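Local coordinates for protein glutamate--tRNA ligase, cytoplasmic (Saccharomyces cerevisiae, PDB 2HRA) that attaches glutamate to tRNA(Glu) through a Glu-AMP intermediate made with ATP, this piece being its N-terminal GST-fold domain, which joins it to the cofactor Arc1p, at residues A[55-60]-A[186-191]. Sequence-based numbering, arbitrary orientation.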
ATOM      1  N   LEU A  55      13.172  -7.939  -6.117  1.00 32.44           N
ATOM      2  CA  LEU A  55      12.657  -7.152  -7.223  1.00 32.23           C
ATOM      3  C   LEU A  55      12.612  -7.911  -8.530  1.00 31.69           C
ATOM      4  O   LEU A  55      13.517  -8.681  -8.865  1.00 31.16           O
ATOM      5  CB  LEU A  55      13.525  -5.938  -7.466  1.00 32.13           C
ATOM      6  CG  LEU A  55      13.827  -5.050  -6.294  1.00 34.47           C
ATOM      7  CD1 LEU A  55      15.018  -4.179  -6.686  1.00 36.61           C
ATOM      8  CD2 LEU A  55      12.599  -4.222  -5.908  1.00 34.22           C
ATOM      9  N   VAL A  56      11.545  -7.669  -9.279  1.00 31.36           N
ATOM     10  CA  VAL A  56      11.490  -8.063 -10.682  1.00 30.86           C
ATOM     11  C   VAL A  56      11.016  -6.831 -11.430  1.00 31.22           C
ATOM     12  O   VAL A  56      10.540  -5.883 -10.816  1.00 31.05           O
ATOM     13  CB  VAL A  56      10.600  -9.296 -10.904  1.00 31.04           C
ATOM     14  CG1 VAL A  56      11.106 -10.447 -10.022  1.00 30.23           C
ATOM     15  CG2 VAL A  56       9.112  -8.984 -10.620  1.00 29.21           C
ATOM     16  N   ASP A  57      11.193  -6.824 -12.744  1.00 31.95           N
ATOM     17  CA  ASP A  57      10.889  -5.649 -13.542  1.00 32.73           C
ATOM     18  C   ASP A  57      10.415  -6.162 -14.879  1.00 33.15           C
ATOM     19  O   ASP A  57      11.143  -6.157 -15.874  1.00 33.02           O
ATOM     20  CB  ASP A  57      12.125  -4.757 -13.677  1.00 33.13           C
ATOM     21  CG  ASP A  57      11.790  -3.341 -14.103  1.00 35.01           C
ATOM     22  OD1 ASP A  57      12.389  -2.875 -15.085  1.00 39.53           O
ATOM     23  OD2 ASP A  57      10.934  -2.688 -13.472  1.00 39.36           O
ATOM     24  N   ASP A  58       9.182  -6.650 -14.877  1.00 33.48           N
ATOM     25  CA  ASP A  58       8.647  -7.331 -16.039  1.00 34.17           C
ATOM     26  C   ASP A  58       7.151  -7.252 -15.948  1.00 34.23           C
ATOM     27  O   ASP A  58       6.573  -7.759 -14.998  1.00 34.20           O
ATOM     28  CB  ASP A  58       9.097  -8.789 -16.039  1.00 33.94           C
ATOM     29  CG  ASP A  58       8.555  -9.564 -17.217  1.00 35.72           C
ATOM     30  OD1 ASP A  58       7.840  -8.969 -18.059  1.00 34.31           O
ATOM     31  OD2 ASP A  58       8.852 -10.779 -17.303  1.00 39.03           O
ATOM     32  N   LYS A  59       6.530  -6.615 -16.935  1.00 34.24           N
ATOM     33  CA  LYS A  59       5.088  -6.437 -16.910  1.00 34.42           C
ATOM     34  C   LYS A  59       4.327  -7.751 -17.101  1.00 34.13           C
ATOM     35  O   LYS A  59       3.135  -7.804 -16.798  1.00 34.35           O
ATOM     36  CB  LYS A  59       4.643  -5.441 -17.966  1.00 34.68           C
ATOM     37  CG  LYS A  59       3.245  -4.941 -17.719  1.00 35.25           C
ATOM     38  CD  LYS A  59       2.552  -4.566 -18.979  1.00 36.57           C
ATOM     39  CE  LYS A  59       1.068  -4.759 -18.777  1.00 37.08           C
ATOM     40  NZ  LYS A  59       0.342  -3.728 -19.474  1.00 33.70           N
ATOM     41  N   LYS A  60       5.000  -8.802 -17.569  1.00 32.74           N
ATOM     42  CA  LYS A  60       4.376 -10.127 -17.657  1.00 32.90           C
ATOM     43  C   LYS A  60       4.715 -11.005 -16.442  1.00 32.15           C
ATOM     44  O   LYS A  60       5.031 -12.185 -16.571  1.00 32.25           O
ATOM     45  CB  LYS A  60       4.787 -10.831 -18.958  1.00 33.49           C
ATOM     46  CG  LYS A  60       4.380 -10.090 -20.217  1.00 34.43           C
ATOM     47  CD  LYS A  60       5.040 -10.689 -21.472  1.00 36.65           C
ATOM     48  CE  LYS A  60       4.779  -9.791 -22.694  1.00 37.59           C
ATOM     49  NZ  LYS A  60       5.060 -10.431 -24.023  1.00 37.67           N
ATOM     50  N   LYS A 186      15.041   3.432  -6.595  1.00 32.93           N
ATOM     51  CA  LYS A 186      16.504   3.282  -6.409  1.00 32.84           C
ATOM     52  C   LYS A 186      16.956   1.829  -6.486  1.00 31.64           C
ATOM     53  O   LYS A 186      17.994   1.544  -7.039  1.00 31.10           O
ATOM     54  CB  LYS A 186      16.969   3.904  -5.079  1.00 33.20           C
ATOM     55  CG  LYS A 186      16.831   5.421  -5.087  1.00 36.12           C
ATOM     56  CD  LYS A 186      16.935   6.072  -3.695  1.00 39.76           C
ATOM     57  CE  LYS A 186      16.532   7.565  -3.735  1.00 40.04           C
ATOM     58  NZ  LYS A 186      17.530   8.433  -4.461  1.00 41.87           N
ATOM     59  N   SER A 187      16.172   0.915  -5.932  1.00 30.88           N
ATOM     60  CA  SER A 187      16.478  -0.497  -5.993  1.00 30.28           C
ATOM     61  C   SER A 187      16.400  -1.036  -7.408  1.00 30.56           C
ATOM     62  O   SER A 187      17.163  -1.914  -7.785  1.00 29.18           O
ATOM     63  CB  SER A 187      15.512  -1.271  -5.111  1.00 30.26           C
ATOM     64  OG  SER A 187      15.649  -0.830  -3.792  1.00 30.40           O
ATOM     65  N   LEU A 188      15.456  -0.520  -8.184  1.00 30.73           N
ATOM     66  CA  LEU A 188      15.301  -0.951  -9.566  1.00 31.12           C
ATOM     67  C   LEU A 188      16.428  -0.385 -10.415  1.00 31.25           C
ATOM     68  O   LEU A 188      16.903  -1.044 -11.348  1.00 30.48           O
ATOM     69  CB  LEU A 188      13.942  -0.495 -10.112  1.00 31.92           C
ATOM     70  CG  LEU A 188      12.743  -1.307  -9.612  1.00 32.07           C
ATOM     71  CD1 LEU A 188      11.454  -0.526  -9.846  1.00 33.02           C
ATOM     72  CD2 LEU A 188      12.725  -2.666 -10.305  1.00 33.01           C
ATOM     73  N   LEU A 189      16.846   0.844 -10.098  1.00 31.45           N
ATOM     74  CA  LEU A 189      18.024   1.472 -10.739  1.00 31.28           C
ATOM     75  C   LEU A 189      19.278   0.648 -10.529  1.00 30.77           C
ATOM     76  O   LEU A 189      20.033   0.403 -11.470  1.00 30.02           O
ATOM     77  CB  LEU A 189      18.234   2.893 -10.216  1.00 31.72           C
ATOM     78  CG  LEU A 189      19.323   3.743 -10.869  1.00 32.48           C
ATOM     79  CD1 LEU A 189      19.172   3.834 -12.391  1.00 33.01           C
ATOM     80  CD2 LEU A 189      19.277   5.131 -10.241  1.00 34.40           C
ATOM     81  N   GLU A 190      19.492   0.208  -9.295  1.00 30.28           N
ATOM     82  CA  GLU A 190      20.661  -0.597  -8.972  1.00 30.27           C
ATOM     83  C   GLU A 190      20.560  -1.967  -9.633  1.00 30.05           C
ATOM     84  O   GLU A 190      21.568  -2.564  -9.971  1.00 28.87           O
ATOM     85  CB  GLU A 190      20.827  -0.744  -7.456  1.00 30.71           C
ATOM     86  CG  GLU A 190      21.134   0.578  -6.714  1.00 31.98           C
ATOM     87  CD  GLU A 190      22.395   1.281  -7.234  1.00 34.44           C
ATOM     88  OE1 GLU A 190      22.389   2.534  -7.291  1.00 37.15           O
ATOM     89  OE2 GLU A 190      23.379   0.586  -7.596  1.00 32.91           O
ATOM     90  N   LEU A 191      19.332  -2.445  -9.816  1.00 29.90           N
ATOM     91  CA  LEU A 191      19.091  -3.711 -10.510  1.00 30.47           C
ATOM     92  C   LEU A 191      19.541  -3.600 -11.972  1.00 30.22           C
ATOM     93  O   LEU A 191      20.237  -4.479 -12.470  1.00 29.52           O
ATOM     94  CB  LEU A 191      17.597  -4.074 -10.450  1.00 30.92           C
ATOM     95  CG  LEU A 191      17.146  -5.546 -10.490  1.00 31.87           C
ATOM     96  CD1 LEU A 191      15.732  -5.639 -11.087  1.00 31.77           C
ATOM     97  CD2 LEU A 191      18.092  -6.432 -11.213  1.00 32.84           C
TER
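At the outer edge of the small β-sheet of this GST-fold domain, L55, at the end of strand 51-56, packs against one side of the last helix of the domain, 180-195, with no hydrogen bond between 55-60 and 186-191. With CG of L55 anti to the carbonyl carbon (chi1 -52°) and chi2 extended (163°), CD1 is carried onto the helix backbone at S187, 3.3 Å from S187 O. The same methyl stands 3.3 Å from S187 CB, tighter than usual carbon-carbon contact. S187 O also accepts the helical bond from L191 N, while S187 OG bonds back to the carbonyl of F183, so the hydroxyl is satisfied within the helix. L188 CD2 is 4.4 Å from L55 CB; one turn on from S187, L191 CD1 comes within 4.3 Å of that same CB. Strand 51-56 pairs in parallel with central strand 21-26; V56 CB points away from the helix, and its side chain touches T24 and N26. D57, just past the strand, meets L188 CD2 with its carboxylate, OD2 lying 3.6 Å from that methyl, which is also 3.9 Å from V56 O. The other carboxylate oxygen of D57, OD1, forms a salt bridge with K28.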